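Side-chain contacts in DSBA-like thioredoxin domain-containing protein (Pseudomonas aeruginosa PAO1, PDB 5HFI), which probably acts as a cytosolic disulfide reductase of the thioredoxin superfamily and carries glutathione in its active-site region: residues E151-D154 against A155-E159; Q75-K79 against D80-G84; R162-F165 against A166-R170. All coordinates share one frame; numbering follows the deposited sequence.

Contact 1 (E151-D154 against A155-E159)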
ATOM      1  N   GLU A 151     -19.202   8.517  -1.572  1.00 17.41           N
ATOM      2  CA  GLU A 151     -20.057   7.767  -0.657  1.00 18.81           C
ATOM      3  C   GLU A 151     -19.400   6.462  -0.233  1.00 17.76           C
ATOM      4  O   GLU A 151     -19.493   6.072   0.936  1.00 17.42           O
ATOM      5  CB  GLU A 151     -21.417   7.484  -1.294  1.00 22.57           C
ATOM      6  CG  GLU A 151     -22.295   8.714  -1.487  1.00 32.75           C
ATOM      7  CD  GLU A 151     -21.771   9.663  -2.556  1.00 36.95           C
ATOM      8  OE1 GLU A 151     -21.128   9.172  -3.513  1.00 38.12           O
ATOM      9  OE2 GLU A 151     -22.007  10.889  -2.429  1.00 37.20           O
ATOM     10  N   ALA A 152     -18.747   5.768  -1.170  1.00 17.59           N
ATOM     11  CA  ALA A 152     -18.073   4.519  -0.827  1.00 17.06           C
ATOM     12  C   ALA A 152     -16.932   4.756   0.155  1.00 17.61           C
ATOM     13  O   ALA A 152     -16.724   3.958   1.077  1.00 14.20           O
ATOM     14  CB  ALA A 152     -17.561   3.835  -2.095  1.00 17.79           C
ATOM     15  N   PHE A 153     -16.184   5.846  -0.025  1.00 15.72           N
ATOM     16  CA  PHE A 153     -15.083   6.144   0.884  1.00 12.46           C
ATOM     17  C   PHE A 153     -15.593   6.440   2.288  1.00 14.68           C
ATOM     18  O   PHE A 153     -15.028   5.961   3.279  1.00 15.44           O
ATOM     19  CB  PHE A 153     -14.259   7.318   0.355  1.00 15.31           C
ATOM     20  CG  PHE A 153     -13.240   7.828   1.335  1.00 13.29           C
ATOM     21  CD1 PHE A 153     -11.996   7.229   1.419  1.00 13.03           C
ATOM     22  CD2 PHE A 153     -13.516   8.914   2.151  1.00 14.42           C
ATOM     23  CE1 PHE A 153     -11.054   7.685   2.312  1.00 15.01           C
ATOM     24  CE2 PHE A 153     -12.576   9.380   3.045  1.00 18.38           C
ATOM     25  CZ  PHE A 153     -11.339   8.763   3.123  1.00 13.23           C
ATOM     26  N   ASP A 154     -16.649   7.246   2.397  1.00 15.41           N
ATOM     27  CA  ASP A 154     -17.181   7.556   3.719  1.00 19.60           C
ATOM     28  C   ASP A 154     -17.752   6.309   4.382  1.00 22.09           C
ATOM     29  O   ASP A 154     -17.612   6.123   5.597  1.00 21.15           O
ATOM     30  CB  ASP A 154     -18.233   8.660   3.615  1.00 20.49           C
ATOM     31  CG  ASP A 154     -17.660   9.966   3.077  1.00 27.31           C
ATOM     32  OD1 ASP A 154     -18.407  10.717   2.414  1.00 28.32           O
ATOM     33  OD2 ASP A 154     -16.462  10.241   3.312  1.00 25.89           O
ATOM     34  N   ALA A 155     -18.376   5.426   3.596  1.00 18.41           N
ATOM     35  CA  ALA A 155     -18.896   4.181   4.152  1.00 18.66           C
ATOM     36  C   ALA A 155     -17.770   3.256   4.600  1.00 18.12           C
ATOM     37  O   ALA A 155     -17.848   2.649   5.675  1.00 19.50           O
ATOM     38  CB  ALA A 155     -19.789   3.480   3.129  1.00 18.82           C
ATOM     39  N   CYS A 156     -16.714   3.134   3.794  1.00 20.18           N
ATOM     40  CA  CYS A 156     -15.610   2.251   4.151  1.00 17.98           C
ATOM     41  C   CYS A 156     -14.814   2.765   5.343  1.00 21.75           C
ATOM     42  O   CYS A 156     -14.156   1.967   6.018  1.00 26.81           O
ATOM     43  CB  CYS A 156     -14.673   2.060   2.955  1.00 14.22           C
ATOM     44  SG  CYS A 156     -15.351   1.022   1.634  1.00 19.35           S
ATOM     45  N   SER A 157     -14.859   4.072   5.614  1.00 14.96           N
ATOM     46  CA  SER A 157     -14.062   4.649   6.691  1.00 18.11           C
ATOM     47  C   SER A 157     -14.538   4.215   8.068  1.00 22.02           C
ATOM     48  O   SER A 157     -13.761   4.268   9.027  1.00 25.20           O
ATOM     49  CB  SER A 157     -14.081   6.177   6.604  1.00 21.11           C
ATOM     50  OG  SER A 157     -13.455   6.633   5.416  1.00 22.52           O
ATOM     51  N   GLY A 158     -15.787   3.788   8.190  1.00 21.07           N
ATOM     52  CA  GLY A 158     -16.304   3.431   9.490  1.00 25.88           C
ATOM     53  C   GLY A 158     -16.015   2.000   9.883  1.00 26.46           C
ATOM     54  O   GLY A 158     -14.856   1.581   9.992  1.00 23.71           O
ATOM     55  N   GLU A 159     -17.085   1.242  10.087  1.00 27.39           N
ATOM     56  CA  GLU A 159     -16.954  -0.117  10.597  1.00 32.82           C
ATOM     57  C   GLU A 159     -16.289  -1.079   9.612  1.00 26.00           C
ATOM     58  O   GLU A 159     -15.607  -2.008  10.075  1.00 24.73           O
ATOM     59  CB  GLU A 159     -18.343  -0.607  11.023  1.00 40.15           C
ATOM     60  CG  GLU A 159     -18.758  -0.120  12.408  1.00 52.19           C
ATOM     61  CD  GLU A 159     -17.878  -0.643  13.527  1.00 60.18           C
ATOM     62  OE1 GLU A 159     -17.558  -1.850  13.527  1.00 59.08           O
ATOM     63  OE2 GLU A 159     -17.490   0.161  14.396  1.00 64.95           O
TER
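Ser157 and Phe153, one turn apart on helix 149-157, meet through a serine oxygen that bonds a carbonyl and lies over the face of an aromatic ring. Ser157 OG donates to Phe153 O at 2.7 Å, the serine side chain folding back on the carbonyl four residues earlier. The hydroxyl approaches from above the carbonyl plane, 35° out of it. The same oxygen lies over the centre of the Phe153 ring, its closest ring atom being Phe153 CE2, 3.7 Å from Ser157 OG. Two torsions bring this about: Phe153 carries CG anti to its backbone N (chi1 171°), while Ser157 sets OG beside its own N (chi1 -65°).

The backbone bonds around this side-chain link are uneven. Ala155 N reaches Glu151 O at 3.0 Å and Cys156 N reaches Ala152 O at 2.8 Å, both sound helical bonds. Ser157 N, by contrast, divides itself weakly between Phe153 O and Asp154 O. The arrangement is consistent with the hydroxyl supplementing the weak backbone bond to the Phe153 carbonyl, a worked case of a serine side chain bonding back to its own helix. Gly158 follows and stands at the N-cap position of the next helix.

Further out, Asp154 forms a salt bridge with Arg133, tying the exposed side of the turn to helix 133-142. Phe153 packs on Leu136 and Leu137 of that helix and on Ala100, whereas Ala152 rests on Ala104 and Leu108, so helix 149-157 is seated against both 133-142 and 96-109.

Contact 2 (Q75-K79 against D80-G84)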
ATOM      1  N   GLN A  75      12.775   3.149  -6.776  1.00 17.72           N
ATOM      2  CA  GLN A  75      11.532   3.892  -6.656  1.00 14.97           C
ATOM      3  C   GLN A  75      11.823   5.379  -6.463  1.00 19.27           C
ATOM      4  O   GLN A  75      12.741   5.743  -5.720  1.00 19.97           O
ATOM      5  CB  GLN A  75      10.700   3.360  -5.489  1.00 12.77           C
ATOM      6  CG  GLN A  75       9.954   2.062  -5.793  1.00 12.56           C
ATOM      7  CD  GLN A  75       8.780   2.265  -6.737  1.00 12.70           C
ATOM      8  OE1 GLN A  75       7.641   2.433  -6.299  1.00 13.05           O
ATOM      9  NE2 GLN A  75       9.048   2.236  -8.036  1.00 10.66           N
ATOM     10  N   PRO A  76      11.074   6.258  -7.123  1.00 18.39           N
ATOM     11  CA  PRO A  76      11.370   7.692  -7.063  1.00 16.47           C
ATOM     12  C   PRO A  76      10.717   8.398  -5.886  1.00 12.72           C
ATOM     13  O   PRO A  76       9.610   8.076  -5.452  1.00 11.38           O
ATOM     14  CB  PRO A  76      10.788   8.208  -8.386  1.00 17.65           C
ATOM     15  CG  PRO A  76       9.613   7.319  -8.621  1.00 17.30           C
ATOM     16  CD  PRO A  76      10.010   5.955  -8.098  1.00 13.73           C
ATOM     17  N   PHE A  77      11.431   9.401  -5.380  1.00 13.44           N
ATOM     18  CA  PHE A  77      10.936  10.274  -4.326  1.00 16.80           C
ATOM     19  C   PHE A  77      11.061  11.714  -4.804  1.00 21.16           C
ATOM     20  O   PHE A  77      12.114  12.110  -5.315  1.00 18.88           O
ATOM     21  CB  PHE A  77      11.709  10.061  -3.019  1.00 17.09           C
ATOM     22  CG  PHE A  77      11.521   8.694  -2.413  1.00 18.80           C
ATOM     23  CD1 PHE A  77      10.636   8.501  -1.364  1.00 15.51           C
ATOM     24  CD2 PHE A  77      12.233   7.602  -2.888  1.00 21.55           C
ATOM     25  CE1 PHE A  77      10.462   7.250  -0.802  1.00 13.82           C
ATOM     26  CE2 PHE A  77      12.061   6.347  -2.334  1.00 18.92           C
ATOM     27  CZ  PHE A  77      11.174   6.171  -1.288  1.00 17.47           C
ATOM     28  N   GLY A  78       9.988  12.492  -4.647  1.00 16.71           N
ATOM     29  CA  GLY A  78       9.910  13.814  -5.224  1.00 15.97           C
ATOM     30  C   GLY A  78      10.314  14.926  -4.274  1.00 21.42           C
ATOM     31  O   GLY A  78      10.289  14.773  -3.055  1.00 20.94           O
ATOM     32  N   LYS A  79      10.681  16.068  -4.864  1.00 19.95           N
ATOM     33  CA  LYS A  79      11.079  17.224  -4.065  1.00 25.03           C
ATOM     34  C   LYS A  79       9.921  17.760  -3.233  1.00 23.53           C
ATOM     35  O   LYS A  79      10.140  18.275  -2.130  1.00 26.97           O
ATOM     36  CB  LYS A  79      11.637  18.325  -4.969  1.00 34.57           C
ATOM     37  CG  LYS A  79      10.643  18.863  -5.990  1.00 36.99           C
ATOM     38  CD  LYS A  79      11.231  20.023  -6.778  1.00 46.97           C
ATOM     39  CE  LYS A  79      10.258  20.522  -7.835  1.00 49.26           C
ATOM     40  NZ  LYS A  79       9.985  19.491  -8.875  1.00 46.55           N
ATOM     41  N   ASP A  80       8.688  17.650  -3.733  1.00 22.40           N
ATOM     42  CA  ASP A  80       7.540  18.105  -2.957  1.00 22.81           C
ATOM     43  C   ASP A  80       7.278  17.210  -1.754  1.00 22.17           C
ATOM     44  O   ASP A  80       6.547  17.613  -0.842  1.00 20.73           O
ATOM     45  CB  ASP A  80       6.296  18.180  -3.843  1.00 23.20           C
ATOM     46  CG  ASP A  80       6.414  19.240  -4.926  1.00 31.46           C
ATOM     47  OD1 ASP A  80       5.925  19.001  -6.049  1.00 38.24           O
ATOM     48  OD2 ASP A  80       6.996  20.312  -4.655  1.00 37.61           O
ATOM     49  N   TYR A  81       7.857  16.011  -1.733  1.00 17.18           N
ATOM     50  CA  TYR A  81       7.794  15.137  -0.567  1.00 17.91           C
ATOM     51  C   TYR A  81       8.930  15.440   0.409  1.00 22.13           C
ATOM     52  O   TYR A  81       8.684  15.728   1.585  1.00 23.66           O
ATOM     53  CB  TYR A  81       7.834  13.672  -1.013  1.00 18.19           C
ATOM     54  CG  TYR A  81       8.086  12.690   0.107  1.00 16.21           C
ATOM     55  CD1 TYR A  81       9.308  12.042   0.226  1.00 16.37           C
ATOM     56  CD2 TYR A  81       7.102  12.411   1.047  1.00 15.94           C
ATOM     57  CE1 TYR A  81       9.543  11.143   1.250  1.00 21.79           C
ATOM     58  CE2 TYR A  81       7.327  11.514   2.076  1.00 17.29           C
ATOM     59  CZ  TYR A  81       8.549  10.882   2.170  1.00 21.13           C
ATOM     60  OH  TYR A  81       8.781   9.989   3.189  1.00 22.60           O
ATOM     61  N   PHE A  82      10.175  15.383  -0.075  1.00 22.16           N
ATOM     62  CA  PHE A  82      11.334  15.636   0.779  1.00 25.87           C
ATOM     63  C   PHE A  82      11.278  17.027   1.398  1.00 31.75           C
ATOM     64  O   PHE A  82      11.480  17.192   2.607  1.00 33.47           O
ATOM     65  CB  PHE A  82      12.626  15.481  -0.028  1.00 28.18           C
ATOM     66  CG  PHE A  82      13.040  14.056  -0.258  1.00 30.06           C
ATOM     67  CD1 PHE A  82      12.927  13.111   0.748  1.00 33.28           C
ATOM     68  CD2 PHE A  82      13.555  13.666  -1.483  1.00 29.45           C
ATOM     69  CE1 PHE A  82      13.314  11.801   0.534  1.00 32.43           C
ATOM     70  CE2 PHE A  82      13.946  12.362  -1.702  1.00 28.73           C
ATOM     71  CZ  PHE A  82      13.826  11.427  -0.693  1.00 32.22           C
ATOM     72  N   ASP A  83      11.020  18.045   0.579  1.00 31.31           N
ATOM     73  CA  ASP A  83      11.127  19.434   1.003  1.00 39.47           C
ATOM     74  C   ASP A  83       9.775  20.129   1.107  1.00 36.82           C
ATOM     75  O   ASP A  83       9.731  21.349   1.290  1.00 36.74           O
ATOM     76  CB  ASP A  83      12.044  20.201   0.048  1.00 44.42           C
ATOM     77  CG  ASP A  83      13.463  19.660   0.044  1.00 49.41           C
ATOM     78  OD1 ASP A  83      13.949  19.257   1.122  1.00 50.25           O
ATOM     79  OD2 ASP A  83      14.088  19.633  -1.038  1.00 51.52           O
ATOM     80  N   GLY A  84       8.678  19.387   0.999  1.00 31.90           N
ATOM     81  CA  GLY A  84       7.364  19.979   1.139  1.00 28.87           C
ATOM     82  C   GLY A  84       6.525  19.309   2.205  1.00 26.93           C
ATOM     83  O   GLY A  84       6.222  19.907   3.241  1.00 29.14           O
TER
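Gly78 O is gripped by two backbone amides, Phe82 N and Tyr81 N, each 3.0 Å from it, at the start of helix 79-85. Gly78 occupies the N-cap position, and its carbonyl opens the hydrogen bonding of the first turn. The two donors arrive differently: Phe82 N comes nearly along the C=O axis, whereas Tyr81 N stands above the carbonyl plane, 64° out of it. Asp83 N bonds Lys79 O at 2.9 Å, in a helix that has a wider pi-type turn at 81-84.

The residue before the cap folds its side chain back onto this turn. Phe77 lies alongside Tyr81, with Phe77 CD1 3.9 Å from Tyr81 CE1, while the Phe82 ring is nearly parallel to that of Phe77 (22°) but offset with little overlap. Tyr81 sends its hydroxyl to Asp66, and Phe77 and Phe82 both touch helix 64-73, so the aromatic group joins the cap to that helix. Tyr21 and Tyr124 meet the Phe77 ring from elsewhere in the fold, and its side chain is about 8 Å from that of the glutathione-binding Trp19. Phe77 CB, rather than the Phe77 ring, makes the nearest approach to the Phe82 ring, 3.4 Å from Phe82 CZ.

Contact 3 (R162-F165 against A166-R170)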
ATOM      1  N   ARG A 162     -12.437  -0.779  10.335  1.00 15.07           N
ATOM      2  CA  ARG A 162     -12.102  -1.353  11.609  1.00 19.53           C
ATOM      3  C   ARG A 162     -12.022  -2.862  11.510  1.00 15.95           C
ATOM      4  O   ARG A 162     -11.100  -3.427  11.929  1.00 15.84           O
ATOM      5  CB  ARG A 162     -13.128  -0.998  12.691  1.00 23.36           C
ATOM      6  CG  ARG A 162     -13.000  -1.840  13.923  1.00 33.95           C
ATOM      7  CD  ARG A 162     -14.347  -2.292  14.502  1.00 51.04           C
ATOM      8  NE  ARG A 162     -15.020  -3.412  13.846  1.00 59.30           N
ATOM      9  CZ  ARG A 162     -14.695  -4.699  13.991  1.00 59.07           C
ATOM     10  NH1 ARG A 162     -15.380  -5.624  13.376  1.00 57.42           N
ATOM     11  NH2 ARG A 162     -13.659  -5.069  14.728  1.00 57.07           N
ATOM     12  N   ALA A 163     -12.995  -3.457  10.903  1.00 16.02           N
ATOM     13  CA  ALA A 163     -13.039  -4.902  10.698  1.00 16.54           C
ATOM     14  C   ALA A 163     -11.920  -5.373   9.776  1.00 15.74           C
ATOM     15  O   ALA A 163     -11.382  -6.470   9.964  1.00 13.68           O
ATOM     16  CB  ALA A 163     -14.398  -5.309  10.129  1.00 19.35           C
ATOM     17  N   HIS A 164     -11.565  -4.564   8.774  1.00 13.56           N
ATOM     18  CA  HIS A 164     -10.456  -4.906   7.889  1.00 11.60           C
ATOM     19  C   HIS A 164      -9.131  -4.906   8.640  1.00 11.25           C
ATOM     20  O   HIS A 164      -8.317  -5.824   8.476  1.00 11.68           O
ATOM     21  CB  HIS A 164     -10.410  -3.923   6.716  1.00  9.83           C
ATOM     22  CG  HIS A 164      -9.385  -4.262   5.675  1.00 14.65           C
ATOM     23  ND1 HIS A 164      -9.549  -5.297   4.780  1.00 13.90           N
ATOM     24  CD2 HIS A 164      -8.195  -3.690   5.375  1.00 17.24           C
ATOM     25  CE1 HIS A 164      -8.500  -5.354   3.978  1.00 13.72           C
ATOM     26  NE2 HIS A 164      -7.663  -4.390   4.318  1.00 13.06           N
ATOM     27  N   PHE A 165      -8.896  -3.879   9.464  1.00 12.21           N
ATOM     28  CA  PHE A 165      -7.682  -3.824  10.275  1.00 10.79           C
ATOM     29  C   PHE A 165      -7.580  -5.034  11.197  1.00 12.44           C
ATOM     30  O   PHE A 165      -6.517  -5.653  11.314  1.00 13.62           O
ATOM     31  CB  PHE A 165      -7.656  -2.538  11.103  1.00 11.82           C
ATOM     32  CG  PHE A 165      -7.231  -1.322  10.336  1.00 18.30           C
ATOM     33  CD1 PHE A 165      -7.556  -0.058  10.795  1.00 20.33           C
ATOM     34  CD2 PHE A 165      -6.505  -1.438   9.163  1.00 18.37           C
ATOM     35  CE1 PHE A 165      -7.167   1.070  10.103  1.00 19.11           C
ATOM     36  CE2 PHE A 165      -6.116  -0.314   8.462  1.00 17.65           C
ATOM     37  CZ  PHE A 165      -6.445   0.945   8.936  1.00 15.38           C
ATOM     38  N   ALA A 166      -8.675  -5.367  11.886  1.00 14.20           N
ATOM     39  CA  ALA A 166      -8.656  -6.499  12.805  1.00 15.32           C
ATOM     40  C   ALA A 166      -8.363  -7.797  12.067  1.00 16.70           C
ATOM     41  O   ALA A 166      -7.581  -8.628  12.541  1.00 15.92           O
ATOM     42  CB  ALA A 166      -9.987  -6.593  13.551  1.00 17.58           C
ATOM     43  N   ASP A 167      -8.980  -7.978  10.898  1.00 13.33           N
ATOM     44  CA  ASP A 167      -8.705  -9.151  10.077  1.00 18.71           C
ATOM     45  C   ASP A 167      -7.237  -9.207   9.668  1.00 13.21           C
ATOM     46  O   ASP A 167      -6.604 -10.266   9.743  1.00 13.53           O
ATOM     47  CB  ASP A 167      -9.614  -9.137   8.845  1.00 22.58           C
ATOM     48  CG  ASP A 167      -9.607 -10.455   8.094  1.00 41.50           C
ATOM     49  OD1 ASP A 167      -9.021 -10.504   6.989  1.00 46.19           O
ATOM     50  OD2 ASP A 167     -10.195 -11.435   8.607  1.00 50.43           O
ATOM     51  N   SER A 168      -6.678  -8.075   9.230  1.00 11.39           N
ATOM     52  CA  SER A 168      -5.286  -8.057   8.793  1.00 11.10           C
ATOM     53  C   SER A 168      -4.337  -8.374   9.939  1.00 11.78           C
ATOM     54  O   SER A 168      -3.367  -9.121   9.762  1.00 11.84           O
ATOM     55  CB  SER A 168      -4.939  -6.698   8.186  1.00 11.55           C
ATOM     56  OG  SER A 168      -5.720  -6.419   7.035  1.00 14.40           O
ATOM     57  N   ARG A 169      -4.590  -7.814  11.122  1.00 11.08           N
ATOM     58  CA  ARG A 169      -3.665  -8.020  12.232  1.00 12.39           C
ATOM     59  C   ARG A 169      -3.726  -9.444  12.766  1.00 15.38           C
ATOM     60  O   ARG A 169      -2.717  -9.959  13.264  1.00 14.58           O
ATOM     61  CB  ARG A 169      -3.950  -7.010  13.339  1.00 16.24           C
ATOM     62  CG  ARG A 169      -3.555  -5.610  12.938  1.00 21.31           C
ATOM     63  CD  ARG A 169      -4.392  -4.558  13.626  1.00 31.73           C
ATOM     64  NE  ARG A 169      -3.952  -3.217  13.255  1.00 36.52           N
ATOM     65  CZ  ARG A 169      -4.562  -2.101  13.631  1.00 35.56           C
ATOM     66  NH1 ARG A 169      -5.645  -2.162  14.393  1.00 33.80           N
ATOM     67  NH2 ARG A 169      -4.091  -0.923  13.244  1.00 36.20           N
ATOM     68  N   ARG A 170      -4.888 -10.094  12.674  1.00 13.97           N
ATOM     69  CA  ARG A 170      -4.961 -11.498  13.056  1.00 16.99           C
ATOM     70  C   ARG A 170      -4.214 -12.379  12.067  1.00 14.82           C
ATOM     71  O   ARG A 170      -3.591 -13.368  12.468  1.00 15.99           O
ATOM     72  CB  ARG A 170      -6.418 -11.930  13.181  1.00 16.71           C
ATOM     73  CG  ARG A 170      -7.120 -11.282  14.347  1.00 26.89           C
ATOM     74  CD  ARG A 170      -8.556 -11.736  14.439  1.00 34.53           C
ATOM     75  NE  ARG A 170      -9.166 -11.186  15.635  1.00 41.63           N
ATOM     76  CZ  ARG A 170     -10.310 -11.623  16.139  1.00 53.21           C
ATOM     77  NH1 ARG A 170     -10.950 -12.619  15.536  1.00 55.77           N
ATOM     78  NH2 ARG A 170     -10.817 -11.075  17.238  1.00 56.47           N
TER
HETATM   79  O   HOH W   1     -10.671  -8.023   5.774  1.00 39.96           O
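Arg169 doubles back along its helix to meet Phe165, one turn earlier, and its course can be followed atom by atom. With CG beside the backbone N (chi1 -70°), the chain leaves in the direction of the preceding turn. CB, CG and CD all skirt the same carbonyl oxygen, Arg169 CD coming to 3.3 Å from Phe165 O, which already accepts Arg169 N at 2.9 Å. From CG to NE the chain is extended, and this carries the guanidinium past the carbonyl to the phenylalanine side chain. There Phe165 CB lies over one face of the group, offset toward its rim, with Arg169 NH1 the nearest nitrogen at 3.9 Å. The polar bonds go to the residues after strand 37-42: NE binds Gly43 O, and NH2 binds Gly44 O and Thr47 OG1. An aliphatic contact on one face thus accompanies hydrogen bonds that fix the rotation of the flat group, about 9 Å from the bound glutathione.

A second pair, His164 and Ser168, repeats the i to i+4 spacing along the helix. Ser168 OG stands 3.9 Å from His164 NE2, over one face of the imidazole and offset toward the rim. The hydroxyl also approaches His164 O at 3.0 Å, but Gly42 O competes for its proton and the choice is not settled. Ser168 N bonds His164 O regardless. At the other end of the ring, a water 3.1 Å from His164 ND1 donates a weak bond to Asp167 OD1.

Helix 159-174 thereby faces the end of strand 37-42 and the residues just after it: His164 NE2 bonds Gly42 N, and Arg169 holds the following glycines. His164 on Leu103 and Phe165 on Thr99 join this same helix to helix 96-109.

In the fold
All three contacts lie within the DSBA-like thioredoxin domain and come in series along the chain: contact 2, then contact 1, then contact 3. Contacts 1 and 3 adjoin in sequence, their centres about 15 Å apart, one on helix 149-157 and the other on helix 159-174; both helices rest on helix 96-109. Contact 2, at the start of helix 79-85, is remote, its centre about 29 Å from that of contact 1 and 31 Å from that of contact 3, on the opposite side of the chain's centre from the latter. Contacts 2 and 3 thus approach the glutathione site from different parts of the fold, while contact 1 lies away from it.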